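Local coordinates for 450aa long hypothetical fmu protein (Pyrococcus horikoshii, PDB 2YXL) that probably methylates RNA cytosines at carbon 5 using S-adenosyl-L-methionine, and binds its analogue sinefungin, at residues I18-R23 with S119-P124; R87-V92 with M128-L133; K273-A278 with K305-K310. One frame throughout, in Å; residues are numbered along the deposited sequence.

How the contacts relate
Contacts 1 and 2 belong to one all-helical region and touch. Ala88 of helix 84-99 packs against Ile19, Ile22 and Arg23 of helix 12-24, and Ile18 CD1 lies 3.6 Å from Val92 CG1. Helix 104-121 supplies a segment to contact 1 and also packs on Phe130 of contact 2. Their chemistry differs: contact 1 is a single, partly buried salt bridge, while contact 2 is buried and apolar. Contact 3 is also buried, but sits in the methyltransferase domain, its centre about 38 Å from that of contact 1. It combines apolar packing with a hydroxyl-sulfur approach, on a helix whose Lys273 binds sinefungin.

Contact 1: I18-R23 with S119-P124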
loop_
_atom_site.group_PDB
_atom_site.type_symbol
_atom_site.label_atom_id
_atom_site.label_comp_id
_atom_site.label_asym_id
_atom_site.label_seq_id
_atom_site.Cartn_x
_atom_site.Cartn_y
_atom_site.Cartn_z
ATOM N N ILE A 18 14.326 14.291 2.112
ATOM C CA ILE A 18 13.275 13.969 1.132
ATOM C C ILE A 18 13.860 13.464 -0.171
ATOM O O ILE A 18 13.264 12.609 -0.815
ATOM C CB ILE A 18 12.306 15.140 0.777
ATOM C CG1 ILE A 18 12.717 16.453 1.429
ATOM C CG2 ILE A 18 10.845 14.740 1.034
ATOM C CD1 ILE A 18 13.614 17.278 0.555
ATOM N N ILE A 19 15.014 14.002 -0.565
ATOM C CA ILE A 19 15.699 13.531 -1.764
ATOM C C ILE A 19 16.010 12.043 -1.624
ATOM O O ILE A 19 15.682 11.258 -2.515
ATOM C CB ILE A 19 16.984 14.343 -2.085
ATOM C CG1 ILE A 19 16.623 15.788 -2.449
ATOM C CG2 ILE A 19 17.773 13.679 -3.230
ATOM C CD1 ILE A 19 17.808 16.734 -2.530
ATOM N N GLU A 20 16.611 11.658 -0.498
ATOM C CA GLU A 20 16.915 10.253 -0.237
ATOM C C GLU A 20 15.645 9.403 -0.113
ATOM O O GLU A 20 15.617 8.261 -0.572
ATOM C CB GLU A 20 17.833 10.092 0.985
ATOM C CG GLU A 20 18.162 8.635 1.338
ATOM C CD GLU A 20 19.646 8.370 1.590
ATOM O OE1 GLU A 20 20.066 7.201 1.437
ATOM O OE2 GLU A 20 20.397 9.310 1.932
ATOM N N ALA A 21 14.595 9.965 0.482
ATOM C CA ALA A 21 13.322 9.253 0.622
ATOM C C ALA A 21 12.658 9.019 -0.733
ATOM O O ALA A 21 12.120 7.941 -0.988
ATOM C CB ALA A 21 12.379 10.004 1.560
ATOM N N ILE A 22 12.705 10.037 -1.589
ATOM C CA ILE A 22 12.138 9.958 -2.931
ATOM C C ILE A 22 12.963 9.007 -3.803
ATOM O O ILE A 22 12.401 8.224 -4.579
ATOM C CB ILE A 22 11.998 11.368 -3.574
ATOM C CG1 ILE A 22 10.961 12.215 -2.813
ATOM C CG2 ILE A 22 11.635 11.285 -5.050
ATOM C CD1 ILE A 22 9.549 11.621 -2.734
ATOM N N ARG A 23 14.285 9.061 -3.656
ATOM C CA ARG A 23 15.174 8.153 -4.374
ATOM C C ARG A 23 14.956 6.707 -3.937
ATOM O O ARG A 23 14.795 5.823 -4.781
ATOM C CB ARG A 23 16.648 8.553 -4.199
ATOM C CG ARG A 23 17.639 7.759 -5.059
ATOM C CD ARG A 23 18.005 6.417 -4.423
ATOM N NE ARG A 23 18.733 5.546 -5.343
ATOM C CZ ARG A 23 18.165 4.760 -6.256
ATOM N NH1 ARG A 23 16.844 4.722 -6.397
ATOM N NH2 ARG A 23 18.928 4.014 -7.043
ATOM N N SER A 119 25.816 14.986 -5.668
ATOM C CA SER A 119 27.199 14.842 -6.124
ATOM C C SER A 119 27.956 13.782 -5.329
ATOM O O SER A 119 28.636 12.942 -5.911
ATOM C CB SER A 119 27.948 16.172 -6.035
ATOM O OG SER A 119 27.765 16.943 -7.204
ATOM N N SER A 120 27.828 13.819 -4.004
ATOM C CA SER A 120 28.509 12.862 -3.131
ATOM C C SER A 120 27.973 11.436 -3.286
ATOM O O SER A 120 28.691 10.466 -3.036
ATOM C CB SER A 120 28.426 13.306 -1.667
ATOM O OG SER A 120 27.095 13.241 -1.198
ATOM N N ARG A 121 26.713 11.315 -3.699
ATOM C CA ARG A 121 26.121 10.009 -3.983
ATOM C C ARG A 121 26.419 9.520 -5.403
ATOM O O ARG A 121 26.261 8.335 -5.693
ATOM C CB ARG A 121 24.610 10.018 -3.719
ATOM C CG ARG A 121 24.225 10.120 -2.240
ATOM C CD ARG A 121 24.781 8.956 -1.417
ATOM N NE ARG A 121 24.628 9.176 0.021
ATOM C CZ ARG A 121 23.631 8.690 0.762
ATOM N NH1 ARG A 121 23.583 8.952 2.061
ATOM N NH2 ARG A 121 22.682 7.940 0.214
ATOM N N THR A 122 26.860 10.426 -6.277
ATOM C CA THR A 122 27.108 10.087 -7.685
ATOM C C THR A 122 28.448 10.631 -8.185
ATOM O O THR A 122 29.491 10.015 -7.971
ATOM C CB THR A 122 25.939 10.548 -8.627
ATOM O OG1 THR A 122 25.832 11.978 -8.623
ATOM C CG2 THR A 122 24.607 9.955 -8.195
ATOM N N HIS A 123 28.409 11.783 -8.847
ATOM C CA HIS A 123 29.591 12.426 -9.419
ATOM C C HIS A 123 29.358 13.942 -9.400
ATOM O O HIS A 123 28.215 14.383 -9.518
ATOM C CB HIS A 123 29.804 11.933 -10.853
ATOM C CG HIS A 123 31.095 12.378 -11.470
ATOM N ND1 HIS A 123 31.225 13.573 -12.145
ATOM C CD2 HIS A 123 32.309 11.782 -11.525
ATOM C CE1 HIS A 123 32.465 13.697 -12.585
ATOM N NE2 HIS A 123 33.144 12.624 -12.221
ATOM N N PRO A 124 30.428 14.746 -9.222
ATOM C CA PRO A 124 30.287 16.209 -9.278
ATOM C C PRO A 124 29.486 16.757 -10.472
ATOM O O PRO A 124 28.769 17.748 -10.314
ATOM C CB PRO A 124 31.737 16.692 -9.330
ATOM C CG PRO A 124 32.477 15.663 -8.563
ATOM C CD PRO A 124 31.817 14.356 -8.906
#
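Arg121 NH2 donates a hydrogen bond of 3.0 Å to Glu20 OE1, with an N-H...O angle of 160°. It forms a salt bridge between two helices of the N-terminal all-helical region, which probably corresponds to the NusB-like domain of RsmB relatives. Glu20 lies on helix 12-24. Arg121 belongs to segment 119-124, on helix 104-121. The two side chains meet roughly perpendicular to each other, and their flat groups are turned 77° apart. Glu20 OE1 sits at the guanidinium edge, near its plane. NH2 comes to OE1 from above the carboxylate plane. CG of Glu20 lies anti to the backbone N (chi1 178°), which carries the acid out from its helix toward Arg121. The Arg121 chain bends at chi2 on its way to the acid. Lys41 adds a long, weak ion pair to Glu20 OE1, so two positive charges probably favour the ionised carboxylate. Phe117 and Ala38 touch Glu20, and Trp85 packs on Arg121. Between the two segments, Glu20 and Arg121 alone make the contact, and they meet through their charged ends. Glu20 OE2 is also near, 3.2 Å from Arg121 NH1, but the hydrogen bond is the one from NH2 to OE1.

Contact 2: R87-V92 with M128-L133; sequences RAALRV and MYFWDL
Phe130, Leu90 and Ala89 carry most of this contact, with Leu133 adding a smaller share. It packs helix 84-99 against helix 124-138 in the N-terminal helical bundle. The short helical segments run nearly parallel, 21° apart in direction, with their axes 10.9 Å apart at closest approach. Phe130 reaches across the gap. Its CG is anti to the backbone N (chi1 -180°), which sends the ring straight out toward helix 84-99. There the CD1-CE1 side of the ring meets two neighbours. Ala89 CB lies 3.7 Å from Phe130 CE1, and Leu90 CD2 lies 3.8 Å from Phe130 CD1. Both methyls come at the ring obliquely. The small Ala89 side chain lets the ring come close to the backbone of its helix, and Ala89 O is also 3.7 Å from Phe130 CE1. Leu90 does not start out toward the other helix. Its tip swings over toward Phe130, and the two side chains run past each other in opposite senses. The same Leu90 CD2 methyl then touches Leu133 CD1 at 3.8 Å, the two leucines crossing at about a right angle. One methyl thus bridges residues a helical turn apart. Ala114, Ser115 and Ile118 of helix 104-121 also pack on the Phe130 ring, while Ile71 touches Leu90 and Val75 touches Leu133. Across this contact there is no hydrogen bond or salt bridge. The helices are held here by the burial and fit of carbon groups, and it is packing, not a polar bond, that sets the turn of the Phe130 ring.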
loop_
_atom_site.group_PDB
_atom_site.type_symbol
_atom_site.label_atom_id
_atom_site.label_comp_id
_atom_site.label_asym_id
_atom_site.label_seq_id
_atom_site.Cartn_x
_atom_site.Cartn_y
_atom_site.Cartn_z
ATOM N N ARG A 87 17.032 12.517 -10.759
ATOM C CA ARG A 87 15.579 12.445 -10.908
ATOM C C ARG A 87 14.858 12.786 -9.602
ATOM O O ARG A 87 13.911 13.570 -9.605
ATOM C CB ARG A 87 15.137 11.070 -11.431
ATOM C CG ARG A 87 13.614 10.876 -11.487
ATOM C CD ARG A 87 13.183 9.641 -12.282
ATOM N NE ARG A 87 13.757 8.399 -11.763
ATOM C CZ ARG A 87 14.814 7.778 -12.285
ATOM N NH1 ARG A 87 15.256 6.660 -11.735
ATOM N NH2 ARG A 87 15.431 8.270 -13.353
ATOM N N ALA A 88 15.313 12.194 -8.499
ATOM C CA ALA A 88 14.743 12.449 -7.180
ATOM C C ALA A 88 14.886 13.918 -6.782
ATOM O O ALA A 88 13.932 14.526 -6.296
ATOM C CB ALA A 88 15.383 11.543 -6.135
ATOM N N ALA A 89 16.066 14.492 -7.007
ATOM C CA ALA A 89 16.303 15.897 -6.675
ATOM C C ALA A 89 15.416 16.823 -7.506
ATOM O O ALA A 89 14.839 17.776 -6.974
ATOM C CB ALA A 89 17.767 16.258 -6.846
ATOM N N LEU A 90 15.303 16.531 -8.800
ATOM C CA LEU A 90 14.470 17.323 -9.697
ATOM C C LEU A 90 12.996 17.270 -9.282
ATOM O O LEU A 90 12.310 18.294 -9.294
ATOM C CB LEU A 90 14.657 16.879 -11.153
ATOM C CG LEU A 90 15.981 17.219 -11.853
ATOM C CD1 LEU A 90 16.032 16.593 -13.229
ATOM C CD2 LEU A 90 16.198 18.734 -11.955
ATOM N N ARG A 91 12.527 16.088 -8.886
ATOM C CA ARG A 91 11.153 15.918 -8.407
ATOM C C ARG A 91 10.883 16.742 -7.144
ATOM O O ARG A 91 9.853 17.412 -7.030
ATOM C CB ARG A 91 10.845 14.439 -8.158
ATOM C CG ARG A 91 10.605 13.636 -9.426
ATOM C CD ARG A 91 10.578 12.137 -9.164
ATOM N NE ARG A 91 10.087 11.410 -10.336
ATOM C CZ ARG A 91 10.038 10.085 -10.451
ATOM N NH1 ARG A 91 10.457 9.296 -9.467
ATOM N NH2 ARG A 91 9.568 9.544 -11.566
ATOM N N VAL A 92 11.825 16.690 -6.209
ATOM C CA VAL A 92 11.751 17.446 -4.971
ATOM C C VAL A 92 11.701 18.955 -5.248
ATOM O O VAL A 92 10.857 19.670 -4.688
ATOM C CB VAL A 92 12.936 17.081 -4.037
ATOM C CG1 VAL A 92 13.093 18.094 -2.906
ATOM C CG2 VAL A 92 12.758 15.671 -3.480
ATOM N N MET A 128 26.339 19.534 -10.538
ATOM C CA MET A 128 26.511 20.721 -11.376
ATOM C C MET A 128 25.333 20.902 -12.329
ATOM O O MET A 128 24.798 22.004 -12.460
ATOM C CB MET A 128 27.821 20.655 -12.173
ATOM C CG MET A 128 29.074 20.982 -11.379
ATOM S SD MET A 128 30.570 20.683 -12.348
ATOM C CE MET A 128 31.833 20.943 -11.106
ATOM N N TYR A 129 24.936 19.814 -12.982
ATOM C CA TYR A 129 23.803 19.816 -13.905
ATOM C C TYR A 129 22.514 20.253 -13.201
ATOM O O TYR A 129 21.738 21.037 -13.750
ATOM C CB TYR A 129 23.650 18.432 -14.546
ATOM C CG TYR A 129 22.505 18.302 -15.526
ATOM C CD1 TYR A 129 22.609 18.791 -16.827
ATOM C CD2 TYR A 129 21.323 17.671 -15.155
ATOM C CE1 TYR A 129 21.554 18.665 -17.731
ATOM C CE2 TYR A 129 20.267 17.535 -16.044
ATOM C CZ TYR A 129 20.387 18.035 -17.326
ATOM O OH TYR A 129 19.332 17.894 -18.198
ATOM N N PHE A 130 22.305 19.747 -11.987
ATOM C CA PHE A 130 21.186 20.158 -11.144
ATOM C C PHE A 130 21.250 21.654 -10.857
ATOM O O PHE A 130 20.267 22.373 -11.043
ATOM C CB PHE A 130 21.188 19.374 -9.830
ATOM C CG PHE A 130 20.057 19.737 -8.901
ATOM C CD1 PHE A 130 18.763 19.283 -9.147
ATOM C CD2 PHE A 130 20.288 20.526 -7.778
ATOM C CE1 PHE A 130 17.718 19.614 -8.295
ATOM C CE2 PHE A 130 19.247 20.861 -6.915
ATOM C CZ PHE A 130 17.960 20.406 -7.172
ATOM N N TRP A 131 22.423 22.102 -10.415
ATOM C CA TRP A 131 22.694 23.500 -10.109
ATOM C C TRP A 131 22.345 24.406 -11.291
ATOM O O TRP A 131 21.749 25.471 -11.108
ATOM C CB TRP A 131 24.171 23.651 -9.731
ATOM C CG TRP A 131 24.520 24.929 -9.035
ATOM C CD1 TRP A 131 24.524 25.154 -7.687
ATOM C CD2 TRP A 131 24.936 26.153 -9.648
ATOM N NE1 TRP A 131 24.912 26.445 -7.422
ATOM C CE2 TRP A 131 25.170 27.083 -8.606
ATOM C CE3 TRP A 131 25.129 26.560 -10.975
ATOM C CZ2 TRP A 131 25.590 28.398 -8.850
ATOM C CZ3 TRP A 131 25.552 27.868 -11.220
ATOM C CH2 TRP A 131 25.774 28.771 -10.158
ATOM N N ASP A 132 22.702 23.961 -12.496
ATOM C CA ASP A 132 22.414 24.678 -13.740
ATOM C C ASP A 132 20.921 24.750 -14.085
ATOM O O ASP A 132 20.505 25.623 -14.846
ATOM C CB ASP A 132 23.173 24.045 -14.915
ATOM C CG ASP A 132 24.652 24.381 -14.916
ATOM O OD1 ASP A 132 25.057 25.366 -14.257
ATOM O OD2 ASP A 132 25.419 23.666 -15.595
ATOM N N LEU A 133 20.124 23.835 -13.536
ATOM C CA LEU A 133 18.693 23.780 -13.842
ATOM C C LEU A 133 17.795 24.538 -12.860
ATOM O O LEU A 133 16.650 24.865 -13.191
ATOM C CB LEU A 133 18.214 22.329 -13.932
ATOM C CG LEU A 133 18.674 21.493 -15.123
ATOM C CD1 LEU A 133 18.349 20.040 -14.849
ATOM C CD2 LEU A 133 18.043 21.969 -16.430
#

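Contact 3: K273-A278 with K305-K310; sequences KTTHLA and KRMGIK. With SFG (sinefungin), chain B.
Thr275 OG1 lies 3.3 Å from Met307 SD and 3.7 Å from Ile309 CG1. One turn along, Ala278 CB packs on Ile309 CG2 at 3.6 Å. Helix 272-280 here meets the turn that follows helix 294-306 in the Rossmann-like methyltransferase domain. Thr275 OG1 is anti to the backbone N (chi1 -158°), which points it across to Met307 and Ile309. The Met307 chain bends at chi3 (74°) and brings CE near both branches of the threonine, 3.4 Å from Thr275 OG1 and 3.8 Å from Thr275 CG2. An alanine in place of Thr275 would probably leave a gap beside Met307 SD and CE and hold that end less firmly. Gly308 forms a Schellman motif with positive phi, and the chain turns there between Met307 and Ile309. Asn283 holds that turn through Gly308 O and Lys310 N. Lys273 N, on the same segment as Thr275, donates a 3.2 Å hydrogen bond to sinefungin OXT, and Lys273 NZ adds a weak one. NZ also forms a salt bridge with Asp337. No hydrogen bond crosses between 273-278 and 305-310. Thr275 OG1 meets sulfur and carbon there, while the segment's polar grip on the ligand lies at Lys273.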
loop_
_atom_site.group_PDB
_atom_site.type_symbol
_atom_site.label_atom_id
_atom_site.label_comp_id
_atom_site.label_asym_id
_atom_site.label_seq_id
_atom_site.Cartn_x
_atom_site.Cartn_y
_atom_site.Cartn_z
ATOM N N LYS A 273 -2.584 -10.923 7.123
ATOM C CA LYS A 273 -3.779 -11.754 7.228
ATOM C C LYS A 273 -3.522 -13.118 7.863
ATOM O O LYS A 273 -4.339 -13.592 8.653
ATOM C CB LYS A 273 -4.467 -11.900 5.873
ATOM C CG LYS A 273 -5.064 -10.611 5.362
ATOM C CD LYS A 273 -5.859 -10.830 4.093
ATOM C CE LYS A 273 -6.208 -9.506 3.422
ATOM N NZ LYS A 273 -5.004 -8.747 2.974
ATOM N N THR A 274 -2.393 -13.743 7.532
ATOM C CA THR A 274 -2.053 -15.050 8.111
ATOM C C THR A 274 -1.819 -14.971 9.622
ATOM O O THR A 274 -2.143 -15.907 10.350
ATOM C CB THR A 274 -0.866 -15.763 7.388
ATOM O OG1 THR A 274 -0.285 -16.741 8.258
ATOM C CG2 THR A 274 0.201 -14.785 6.971
ATOM N N THR A 275 -1.279 -13.849 10.085
ATOM C CA THR A 275 -1.119 -13.618 11.519
ATOM C C THR A 275 -2.474 -13.353 12.199
ATOM O O THR A 275 -2.654 -13.658 13.380
ATOM C CB THR A 275 -0.078 -12.499 11.813
ATOM O OG1 THR A 275 0.430 -12.648 13.143
ATOM C CG2 THR A 275 -0.672 -11.106 11.644
ATOM N N HIS A 276 -3.420 -12.802 11.438
ATOM C CA HIS A 276 -4.788 -12.569 11.905
ATOM C C HIS A 276 -5.585 -13.878 11.968
ATOM O O HIS A 276 -6.370 -14.088 12.894
ATOM C CB HIS A 276 -5.480 -11.551 10.991
ATOM C CG HIS A 276 -6.744 -10.971 11.552
ATOM N ND1 HIS A 276 -7.073 -11.038 12.890
ATOM C CD2 HIS A 276 -7.742 -10.276 10.955
ATOM C CE1 HIS A 276 -8.231 -10.431 13.087
ATOM N NE2 HIS A 276 -8.656 -9.958 11.930
ATOM N N LEU A 277 -5.373 -14.753 10.984
ATOM C CA LEU A 277 -6.024 -16.066 10.949
ATOM C C LEU A 277 -5.672 -16.880 12.192
ATOM O O LEU A 277 -6.530 -17.558 12.760
ATOM C CB LEU A 277 -5.635 -16.842 9.685
ATOM C CG LEU A 277 -6.053 -16.343 8.294
ATOM C CD1 LEU A 277 -5.242 -17.057 7.222
ATOM C CD2 LEU A 277 -7.544 -16.519 8.034
ATOM N N ALA A 278 -4.410 -16.791 12.612
ATOM C CA ALA A 278 -3.923 -17.469 13.814
ATOM C C ALA A 278 -4.592 -16.971 15.103
ATOM O O ALA A 278 -4.817 -17.756 16.028
ATOM C CB ALA A 278 -2.417 -17.341 13.914
ATOM N N LYS A 305 6.915 -15.130 15.247
ATOM C CA LYS A 305 7.521 -15.429 16.550
ATOM C C LYS A 305 7.394 -14.274 17.551
ATOM O O LYS A 305 7.214 -14.504 18.749
ATOM C CB LYS A 305 8.976 -15.916 16.400
ATOM C CG LYS A 305 9.958 -14.940 15.739
ATOM C CD LYS A 305 10.780 -14.144 16.759
ATOM C CE LYS A 305 11.785 -15.018 17.514
ATOM N NZ LYS A 305 12.846 -15.583 16.633
ATOM N N ARG A 306 7.475 -13.044 17.046
ATOM C CA ARG A 306 7.346 -11.840 17.867
ATOM C C ARG A 306 5.919 -11.677 18.397
ATOM O O ARG A 306 5.716 -11.195 19.513
ATOM C CB ARG A 306 7.795 -10.610 17.064
ATOM C CG ARG A 306 7.549 -9.250 17.713
ATOM C CD ARG A 306 8.669 -8.247 17.413
ATOM N NE ARG A 306 9.256 -8.402 16.080
ATOM C CZ ARG A 306 8.832 -7.781 14.981
ATOM N NH1 ARG A 306 7.800 -6.948 15.031
ATOM N NH2 ARG A 306 9.445 -7.998 13.825
ATOM N N MET A 307 4.944 -12.102 17.595
ATOM C CA MET A 307 3.531 -12.033 17.967
ATOM C C MET A 307 3.045 -13.296 18.689
ATOM O O MET A 307 1.859 -13.421 19.010
ATOM C CB MET A 307 2.665 -11.745 16.736
ATOM C CG MET A 307 2.894 -10.362 16.137
ATOM S SD MET A 307 2.050 -10.110 14.564
ATOM C CE MET A 307 0.351 -9.923 15.104
ATOM N N GLY A 308 3.966 -14.225 18.943
ATOM C CA GLY A 308 3.668 -15.438 19.703
ATOM C C GLY A 308 2.888 -16.504 18.954
ATOM O O GLY A 308 2.331 -17.417 19.571
ATOM N N ILE A 309 2.844 -16.390 17.628
ATOM C CA ILE A 309 2.213 -17.399 16.777
ATOM C C ILE A 309 3.111 -18.639 16.717
ATOM O O ILE A 309 4.336 -18.522 16.634
ATOM C CB ILE A 309 1.965 -16.875 15.333
ATOM C CG1 ILE A 309 1.426 -15.428 15.328
ATOM C CG2 ILE A 309 1.080 -17.844 14.543
ATOM C CD1 ILE A 309 0.042 -15.231 15.941
ATOM N N LYS A 310 2.494 -19.818 16.760
ATOM C CA LYS A 310 3.242 -21.077 16.786
ATOM C C LYS A 310 2.670 -22.183 15.887
ATOM O O LYS A 310 3.183 -23.305 15.871
ATOM C CB LYS A 310 3.400 -21.575 18.232
ATOM C CG LYS A 310 2.100 -21.719 19.011
ATOM C CD LYS A 310 2.370 -22.129 20.451
ATOM C CE LYS A 310 1.077 -22.318 21.227
ATOM N NZ LYS A 310 1.337 -22.795 22.614
HETATM N N SFG B . -1.829 -11.635 2.159
HETATM C CA SFG B . -0.652 -10.785 2.416
HETATM C C SFG B . -0.843 -10.002 3.731
HETATM O O SFG B . 0.187 -9.606 4.317
HETATM O OXT SFG B . -2.013 -9.824 4.134
HETATM C CB SFG B . -0.407 -9.840 1.225
HETATM C CG SFG B . -0.034 -10.629 -0.044
HETATM C CD SFG B . 0.306 -9.722 -1.237
HETATM N NE SFG B . -0.890 -8.950 -1.601
HETATM C "C5'" SFG B . 0.731 -10.527 -2.486
HETATM C "C4'" SFG B . 1.862 -11.556 -2.235
HETATM O "O4'" SFG B . 1.671 -12.605 -3.214
HETATM C "C3'" SFG B . 3.280 -11.013 -2.487
HETATM O "O3'" SFG B . 4.048 -11.152 -1.284
HETATM C "C2'" SFG B . 3.843 -11.913 -3.598
HETATM O "O2'" SFG B . 5.216 -12.244 -3.354
HETATM C "C1'" SFG B . 2.979 -13.160 -3.446
HETATM N N9 SFG B . 2.910 -14.026 -4.660
HETATM C C8 SFG B . 2.737 -13.621 -5.920
HETATM N N7 SFG B . 2.712 -14.679 -6.732
HETATM C C5 SFG B . 2.870 -15.767 -5.985
HETATM C C6 SFG B . 2.929 -17.131 -6.265
HETATM N N6 SFG B . 2.816 -17.575 -7.515
HETATM N N1 SFG B . 3.102 -17.997 -5.251
HETATM C C2 SFG B . 3.216 -17.567 -4.000
HETATM N N3 SFG B . 3.165 -16.274 -3.702
HETATM C C4 SFG B . 2.992 -15.354 -4.668
#